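Long-range contacts in endostatin (Mus musculus, PDB 1KOE), which probably inhibits angiogenesis as the heparin-binding C-terminal fragment of the collagen XVIII alpha1 chain: residues V7-T11 with Q26-Q30; S84-L88 with S148-Q154; V113-S117 with Y128-W132. All coordinates share one frame; numbering follows the deposited sequence.

Interaction 1: residues V7-T11 with Q26-Q30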
loop_
_atom_site.group_PDB
_atom_site.type_symbol
_atom_site.label_atom_id
_atom_site.label_comp_id
_atom_site.label_asym_id
_atom_site.label_seq_id
_atom_site.Cartn_x
_atom_site.Cartn_y
_atom_site.Cartn_z
ATOM N N VAL A 7 -7.055 1.598 0.610
ATOM C CA VAL A 7 -7.529 1.225 1.934
ATOM C C VAL A 7 -6.542 0.308 2.639
ATOM O O VAL A 7 -5.958 -0.580 2.024
ATOM C CB VAL A 7 -8.895 0.473 1.796
ATOM C CG1 VAL A 7 -9.515 0.221 3.160
ATOM C CG2 VAL A 7 -9.869 1.278 0.927
ATOM N N ALA A 8 -6.350 0.518 3.933
ATOM C CA ALA A 8 -5.417 -0.311 4.686
ATOM C C ALA A 8 -6.032 -1.609 5.244
ATOM O O ALA A 8 -7.234 -1.657 5.592
ATOM C CB ALA A 8 -4.828 0.510 5.838
ATOM N N LEU A 9 -5.204 -2.649 5.338
ATOM C CA LEU A 9 -5.639 -3.892 5.966
ATOM C C LEU A 9 -5.931 -3.583 7.449
ATOM O O LEU A 9 -5.332 -2.675 8.041
ATOM C CB LEU A 9 -4.578 -4.988 5.844
ATOM C CG LEU A 9 -4.410 -5.592 4.441
ATOM C CD1 LEU A 9 -3.351 -6.671 4.508
ATOM C CD2 LEU A 9 -5.731 -6.229 3.960
ATOM N N ASN A 10 -6.807 -4.369 8.058
ATOM C CA ASN A 10 -7.230 -4.133 9.432
ATOM C C ASN A 10 -6.203 -4.391 10.530
ATOM O O ASN A 10 -6.481 -4.118 11.698
ATOM C CB ASN A 10 -8.539 -4.877 9.720
ATOM C CG ASN A 10 -9.715 -4.323 8.920
ATOM O OD1 ASN A 10 -9.771 -3.133 8.603
ATOM N ND2 ASN A 10 -10.669 -5.191 8.597
ATOM N N THR A 11 -5.069 -4.990 10.176
ATOM C CA THR A 11 -4.004 -5.203 11.153
ATOM C C THR A 11 -2.683 -4.996 10.442
ATOM O O THR A 11 -2.614 -5.072 9.216
ATOM C CB THR A 11 -3.936 -6.654 11.707
ATOM O OG1 THR A 11 -3.455 -7.534 10.682
ATOM C CG2 THR A 11 -5.289 -7.134 12.199
ATOM N N GLN A 26 -5.695 -11.367 1.602
ATOM C CA GLN A 26 -6.164 -10.561 2.731
ATOM C C GLN A 26 -6.967 -9.361 2.206
ATOM O O GLN A 26 -8.040 -9.062 2.735
ATOM C CB GLN A 26 -4.988 -10.111 3.601
ATOM C CG GLN A 26 -4.446 -11.219 4.492
ATOM C CD GLN A 26 -5.528 -11.802 5.397
ATOM O OE1 GLN A 26 -6.169 -11.075 6.166
ATOM N NE2 GLN A 26 -5.765 -13.112 5.281
ATOM N N CYS A 27 -6.450 -8.682 1.179
ATOM C CA CYS A 27 -7.155 -7.548 0.578
ATOM C C CYS A 27 -8.536 -7.992 0.069
ATOM O O CYS A 27 -9.537 -7.291 0.257
ATOM C CB CYS A 27 -6.348 -6.956 -0.580
ATOM S SG CYS A 27 -4.857 -6.039 -0.062
ATOM N N PHE A 28 -8.576 -9.149 -0.583
ATOM C CA PHE A 28 -9.822 -9.713 -1.114
ATOM C C PHE A 28 -10.825 -9.975 0.014
ATOM O O PHE A 28 -11.984 -9.543 -0.043
ATOM C CB PHE A 28 -9.522 -11.032 -1.854
ATOM C CG PHE A 28 -10.760 -11.779 -2.300
ATOM C CD1 PHE A 28 -11.371 -12.704 -1.460
ATOM C CD2 PHE A 28 -11.317 -11.543 -3.558
ATOM C CE1 PHE A 28 -12.528 -13.384 -1.862
ATOM C CE2 PHE A 28 -12.480 -12.226 -3.967
ATOM C CZ PHE A 28 -13.072 -13.138 -3.112
ATOM N N GLN A 29 -10.374 -10.684 1.045
ATOM C CA GLN A 29 -11.233 -11.025 2.170
ATOM C C GLN A 29 -11.782 -9.814 2.912
ATOM O O GLN A 29 -12.994 -9.716 3.168
ATOM C CB GLN A 29 -10.488 -11.918 3.161
ATOM C CG GLN A 29 -10.383 -13.344 2.703
ATOM C CD GLN A 29 -11.764 -14.010 2.574
ATOM O OE1 GLN A 29 -12.171 -14.771 3.453
ATOM N NE2 GLN A 29 -12.486 -13.718 1.487
ATOM N N GLN A 30 -10.905 -8.866 3.221
ATOM C CA GLN A 30 -11.330 -7.706 3.980
ATOM C C GLN A 30 -12.238 -6.743 3.238
ATOM O O GLN A 30 -13.147 -6.152 3.840
ATOM C CB GLN A 30 -10.117 -7.038 4.602
ATOM C CG GLN A 30 -9.457 -7.985 5.573
ATOM C CD GLN A 30 -8.264 -7.388 6.295
ATOM O OE1 GLN A 30 -8.162 -6.170 6.442
ATOM N NE2 GLN A 30 -7.367 -8.247 6.776
HETATM O O HOH W 1 -12.965 -5.899 6.767
HETATM O O HOH W 2 -4.836 -7.895 8.232
#
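L9 and N10, just beyond the end of strand 4-8, meet Q30, Q26 and C27 on helix 19-33. From the root of L9 outward, CB passes the Q30 amide oxygen; CG is swung to the side of its own backbone N (chi1 -73°), which aims the isopropyl end at the helix. There the two methyls part: CD1 touches Q26 CB at 3.9 Å, while CD2 sits 3.6 Å from Q30 CD and 4.1 Å from C27 SG. The leucine thus crosses the Q30 side chain at about a right angle and lies next to the sulfur that bonds C167 on the adjoining strand 166-169.

Q30, extended beyond CG, brings OE1 to 2.8 Å from N10 N, a nearly straight bond in the carbonyl plane on a lone pair. Its NE2 gives a bent bond of 3.1 Å to Q26 OE1, one helical turn back, and reaches T11 OG1 through a water. The N10 amide lies nearly parallel to that of Q30 and slides past it, ND2 3.4 Å from Q30 OE1 at an angle too poor for a bond, while OD1 accepts from D98 N; a second water links ND2, weakly, to Q30 O. With both ends of the Q30 amide bonded, its rotation is restrained, which probably keeps OE1 turned to N10 N, an acceptor supplied by the helix where the strand has ended.

Interaction 2: residues S84-L88 with S148-Q154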
loop_
_atom_site.group_PDB
_atom_site.type_symbol
_atom_site.label_atom_id
_atom_site.label_comp_id
_atom_site.label_asym_id
_atom_site.label_seq_id
_atom_site.Cartn_x
_atom_site.Cartn_y
_atom_site.Cartn_z
ATOM N N SER A 84 8.142 12.125 -6.823
ATOM C CA SER A 84 7.824 12.886 -5.604
ATOM C C SER A 84 7.837 11.975 -4.368
ATOM O O SER A 84 7.715 12.447 -3.229
ATOM C CB SER A 84 6.419 13.482 -5.734
ATOM O OG SER A 84 5.443 12.442 -5.806
ATOM N N GLN A 85 7.907 10.667 -4.618
ATOM C CA GLN A 85 7.900 9.636 -3.584
ATOM C C GLN A 85 6.505 9.431 -2.983
ATOM O O GLN A 85 6.381 9.120 -1.798
ATOM C CB GLN A 85 8.947 9.902 -2.482
ATOM C CG GLN A 85 10.376 10.015 -3.014
ATOM C CD GLN A 85 11.428 9.806 -1.962
ATOM O OE1 GLN A 85 11.260 10.205 -0.810
ATOM N NE2 GLN A 85 12.537 9.192 -2.350
ATOM N N GLY A 86 5.468 9.583 -3.816
ATOM C CA GLY A 86 4.086 9.386 -3.384
ATOM C C GLY A 86 3.629 10.353 -2.318
ATOM O O GLY A 86 3.035 9.967 -1.306
ATOM N N GLN A 87 3.936 11.624 -2.546
ATOM C CA GLN A 87 3.594 12.696 -1.626
ATOM C C GLN A 87 2.081 12.902 -1.537
ATOM O O GLN A 87 1.394 13.021 -2.556
ATOM C CB GLN A 87 4.290 13.983 -2.091
ATOM C CG GLN A 87 4.093 15.211 -1.202
ATOM C CD GLN A 87 4.782 15.094 0.143
ATOM O OE1 GLN A 87 4.139 14.835 1.167
ATOM N NE2 GLN A 87 6.098 15.294 0.154
ATOM N N LEU A 88 1.552 12.872 -0.324
ATOM C CA LEU A 88 0.130 13.099 -0.145
ATOM C C LEU A 88 -0.020 14.509 0.378
ATOM O O LEU A 88 0.938 15.115 0.841
ATOM C CB LEU A 88 -0.490 12.105 0.835
ATOM C CG LEU A 88 -0.401 10.607 0.518
ATOM C CD1 LEU A 88 -1.081 9.830 1.620
ATOM C CD2 LEU A 88 -1.029 10.269 -0.818
ATOM N N SER A 148 5.756 11.269 7.431
ATOM C CA SER A 148 6.362 12.247 6.527
ATOM C C SER A 148 5.414 12.649 5.381
ATOM O O SER A 148 5.790 13.434 4.515
ATOM C CB SER A 148 7.664 11.691 5.946
ATOM O OG SER A 148 7.408 10.695 4.964
ATOM N N GLY A 149 4.202 12.098 5.376
ATOM C CA GLY A 149 3.236 12.396 4.332
ATOM C C GLY A 149 3.472 11.712 2.992
ATOM O O GLY A 149 2.777 12.023 2.030
ATOM N N ARG A 150 4.370 10.726 2.935
ATOM C CA ARG A 150 4.676 10.039 1.673
ATOM C C ARG A 150 4.418 8.539 1.745
ATOM O O ARG A 150 4.564 7.930 2.806
ATOM C CB ARG A 150 6.148 10.254 1.300
ATOM C CG ARG A 150 6.517 11.693 1.070
ATOM C CD ARG A 150 8.030 11.871 1.042
ATOM N NE ARG A 150 8.652 11.574 2.332
ATOM C CZ ARG A 150 9.965 11.526 2.548
ATOM N NH1 ARG A 150 10.819 11.760 1.562
ATOM N NH2 ARG A 150 10.425 11.234 3.756
ATOM N N LEU A 151 4.089 7.945 0.598
ATOM C CA LEU A 151 3.840 6.502 0.498
ATOM C C LEU A 151 5.035 5.727 -0.035
ATOM O O LEU A 151 5.126 4.526 0.179
ATOM C CB LEU A 151 2.682 6.219 -0.461
ATOM C CG LEU A 151 1.286 6.669 -0.079
ATOM C CD1 LEU A 151 0.335 6.326 -1.226
ATOM C CD2 LEU A 151 0.871 5.976 1.189
ATOM N N LEU A 152 5.952 6.414 -0.716
ATOM C CA LEU A 152 7.086 5.746 -1.353
ATOM C C LEU A 152 8.487 6.206 -0.937
ATOM O O LEU A 152 9.421 6.176 -1.730
ATOM C CB LEU A 152 6.933 5.796 -2.890
ATOM C CG LEU A 152 5.694 5.129 -3.520
ATOM C CD1 LEU A 152 5.581 5.521 -4.984
ATOM C CD2 LEU A 152 5.785 3.599 -3.371
ATOM N N GLU A 153 8.620 6.630 0.311
ATOM C CA GLU A 153 9.909 7.011 0.864
ATOM C C GLU A 153 10.788 5.760 0.715
ATOM O O GLU A 153 10.289 4.625 0.701
ATOM C CB GLU A 153 9.707 7.377 2.332
ATOM C CG GLU A 153 10.919 7.868 3.078
ATOM C CD GLU A 153 10.564 8.362 4.475
ATOM O OE1 GLU A 153 9.466 8.047 4.973
ATOM O OE2 GLU A 153 11.389 9.064 5.097
ATOM N N GLN A 154 12.086 5.950 0.590
ATOM C CA GLN A 154 12.990 4.824 0.388
ATOM C C GLN A 154 13.760 4.351 1.612
ATOM O O GLN A 154 14.970 4.582 1.718
ATOM C CB GLN A 154 13.938 5.173 -0.748
ATOM C CG GLN A 154 13.175 5.432 -2.031
ATOM C CD GLN A 154 12.543 4.173 -2.549
ATOM O OE1 GLN A 154 13.240 3.212 -2.820
ATOM N NE2 GLN A 154 11.222 4.153 -2.650
HETATM O O HOH W 3 13.401 8.559 0.651
#
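The amide N of L88 meets G149 O at 2.8 Å, where two loops of this C-type lectin-like fold run antiparallel. A matching bond from L151 N to G86 O lies on the other side of Q87 and R150, making these two an isolated non-hydrogen-bonded beta bridge. G86 O also receives the CA-H of R150, at 3.4 Å from CA. One residue further, L152 N reaches Q85 O at 2.9 Å, as the chain at L151 and L152 curls out of strand geometry.

The side chains sort by polarity. L88 CD2 and L151 CD1 touch at 4.2 Å, with L151 also resting on L146. The R150 side chain runs alongside Q85, pointing the same way, and bends at chi3 (-65°) so that NE and NH2 turn back to S148 OG, NE by a bond in the guanidinium plane, NH2 by a weak one. S148 OG is bonded in addition to S145 O. NH2 forms a 2.7 Å salt bridge with E153 OE2, while E153 CG lies over the rim of one guanidinium face; the carboxylate probably balances the arginine's charge. NH1 comes within 2.9 Å of Q85 OE1. That same OE1 takes a bond from a water, which in turn accepts from Q154 N.

Interaction 3: residues V113-S117 with Y128-W132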
loop_
_atom_site.group_PDB
_atom_site.type_symbol
_atom_site.label_atom_id
_atom_site.label_comp_id
_atom_site.label_asym_id
_atom_site.label_seq_id
_atom_site.Cartn_x
_atom_site.Cartn_y
_atom_site.Cartn_z
ATOM N N VAL A 113 4.590 2.066 6.138
ATOM C CA VAL A 113 3.865 1.236 5.182
ATOM C C VAL A 113 4.844 0.442 4.326
ATOM O O VAL A 113 5.838 0.999 3.837
ATOM C CB VAL A 113 3.028 2.131 4.229
ATOM C CG1 VAL A 113 2.303 1.279 3.198
ATOM C CG2 VAL A 113 2.034 2.966 5.023
ATOM N N TRP A 114 4.585 -0.854 4.173
ATOM C CA TRP A 114 5.427 -1.715 3.330
ATOM C C TRP A 114 5.124 -1.428 1.864
ATOM O O TRP A 114 3.972 -1.198 1.502
ATOM C CB TRP A 114 5.092 -3.209 3.544
ATOM C CG TRP A 114 5.566 -3.831 4.820
ATOM C CD1 TRP A 114 4.799 -4.470 5.758
ATOM C CD2 TRP A 114 6.929 -3.932 5.276
ATOM N NE1 TRP A 114 5.603 -4.969 6.764
ATOM C CE2 TRP A 114 6.909 -4.654 6.491
ATOM C CE3 TRP A 114 8.160 -3.473 4.774
ATOM C CZ2 TRP A 114 8.083 -4.933 7.221
ATOM C CZ3 TRP A 114 9.347 -3.750 5.519
ATOM C CH2 TRP A 114 9.282 -4.473 6.717
ATOM N N HIS A 115 6.148 -1.422 1.018
ATOM C CA HIS A 115 5.896 -1.271 -0.414
ATOM C C HIS A 115 6.860 -2.051 -1.328
ATOM O O HIS A 115 6.487 -2.415 -2.438
ATOM C CB HIS A 115 5.745 0.199 -0.856
ATOM C CG HIS A 115 6.946 1.056 -0.581
ATOM N ND1 HIS A 115 8.117 0.954 -1.306
ATOM C CD2 HIS A 115 7.146 2.049 0.318
ATOM C CE1 HIS A 115 8.990 1.849 -0.860
ATOM N NE2 HIS A 115 8.423 2.522 0.126
ATOM N N GLY A 116 8.097 -2.280 -0.874
ATOM C CA GLY A 116 9.081 -3.016 -1.667
ATOM C C GLY A 116 9.382 -2.444 -3.043
ATOM O O GLY A 116 9.828 -3.190 -3.918
ATOM N N SER A 117 9.257 -1.121 -3.208
ATOM C CA SER A 117 9.447 -0.468 -4.514
ATOM C C SER A 117 10.311 0.781 -4.522
ATOM O O SER A 117 10.460 1.430 -3.490
ATOM C CB SER A 117 8.087 -0.033 -5.074
ATOM O OG SER A 117 7.115 -1.051 -4.924
ATOM N N TYR A 128 12.419 -6.532 -0.590
ATOM C CA TYR A 128 11.004 -6.830 -0.527
ATOM C C TYR A 128 10.722 -8.091 0.287
ATOM O O TYR A 128 9.787 -8.853 0.015
ATOM C CB TYR A 128 10.318 -6.818 -1.904
ATOM C CG TYR A 128 10.779 -7.794 -2.968
ATOM C CD1 TYR A 128 11.689 -8.824 -2.696
ATOM C CD2 TYR A 128 10.276 -7.678 -4.266
ATOM C CE1 TYR A 128 12.081 -9.719 -3.713
ATOM C CE2 TYR A 128 10.658 -8.551 -5.279
ATOM C CZ TYR A 128 11.555 -9.571 -4.997
ATOM O OH TYR A 128 11.890 -10.450 -5.999
ATOM N N CYS A 129 11.524 -8.258 1.343
ATOM C CA CYS A 129 11.400 -9.378 2.276
ATOM C C CYS A 129 11.257 -10.733 1.585
ATOM O O CYS A 129 10.413 -11.538 1.965
ATOM C CB CYS A 129 10.243 -9.124 3.241
ATOM S SG CYS A 129 10.502 -7.643 4.267
ATOM N N GLU A 130 12.095 -10.960 0.574
ATOM C CA GLU A 130 12.087 -12.202 -0.192
ATOM C C GLU A 130 10.663 -12.462 -0.702
ATOM O O GLU A 130 10.052 -13.516 -0.472
ATOM C CB GLU A 130 12.655 -13.325 0.674
ATOM C CG GLU A 130 14.110 -12.984 1.074
ATOM C CD GLU A 130 14.699 -13.848 2.178
ATOM O OE1 GLU A 130 14.150 -14.933 2.478
ATOM O OE2 GLU A 130 15.735 -13.421 2.739
ATOM N N THR A 131 10.182 -11.453 -1.421
ATOM C CA THR A 131 8.842 -11.407 -1.978
ATOM C C THR A 131 7.774 -11.694 -0.917
ATOM O O THR A 131 6.840 -12.472 -1.112
ATOM C CB THR A 131 8.697 -12.180 -3.337
ATOM O OG1 THR A 131 7.454 -11.817 -3.967
ATOM C CG2 THR A 131 8.778 -13.671 -3.158
ATOM N N TRP A 132 7.939 -11.016 0.223
ATOM C CA TRP A 132 7.015 -11.062 1.357
ATOM C C TRP A 132 6.803 -12.433 1.956
ATOM O O TRP A 132 5.704 -12.793 2.384
ATOM C CB TRP A 132 5.691 -10.385 0.963
ATOM C CG TRP A 132 5.959 -9.068 0.289
ATOM C CD1 TRP A 132 5.828 -8.778 -1.043
ATOM C CD2 TRP A 132 6.552 -7.907 0.895
ATOM N NE1 TRP A 132 6.314 -7.514 -1.308
ATOM C CE2 TRP A 132 6.764 -6.958 -0.137
ATOM C CE3 TRP A 132 6.929 -7.584 2.209
ATOM C CZ2 TRP A 132 7.339 -5.702 0.111
ATOM C CZ3 TRP A 132 7.498 -6.345 2.453
ATOM C CH2 TRP A 132 7.699 -5.421 1.414
#
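A short left-handed helical turn at 129-132, its residues all at positive phi and closed by W132 N to Y128 O, packs against the end of strand 112-114, an outer strand of the three-stranded antiparallel sheet. The edge of W132 is directed at the face of W114 in an offset edge-to-face pair with planes 60° apart; CZ3 of W132 stands 3.8 Å from CE3 of W114. W132 CG lies beside its backbone N, opposite the carbonyl carbon (chi1 -47°), which carries the six-membered ring to W114 and G116. On the same face of W114, over its six-membered ring, sits C129 SG, 4.5 Å from the ring centroid and 25° off the normal, a sulfur-aromatic contact from the C129-C159 disulfide.

Beyond the strand, G116 brings bare backbone to the turn: its N lies in the plane of the W132 ring, 3.6 Å from CZ2, and its CA is 4.0 Å from Y128 CB. Y128 O of the same turn lies over one face of W132, 3.4 Å above the centre of its ring. No hydrogen bond joins the segments; the indole nitrogens bond elsewhere, W132 NE1 to S45 O and W114 NE1 to L13 O. The turn thus meets the sheet through aromatic packing, with W114 also resting on A143 of the central strand 140-145 and meeting the ring of Y163.

How the interactions relate
Interaction 3 is a buried aromatic and sulfur contact, whereas interactions 1 and 2 are partly buried and rely on hydrogen bonds to backbone groups. Each disulfide has one cysteine in a contact, C27 in interaction 1 and C129 in interaction 3. Interaction 1 belongs to the five-stranded sheet and helix 19-33; interaction 2 lies on the opposite side of the chain's centre, about 21 Å away between centres. Interaction 3 lies on the edge strand 112-114 of the three-stranded sheet, and 148-154 is the loop between its strands 140-145 and 155-158; the two contacts touch directly: H115 NE2 probably bonds E153 O, and Q154 NE2 probably bonds S117 O.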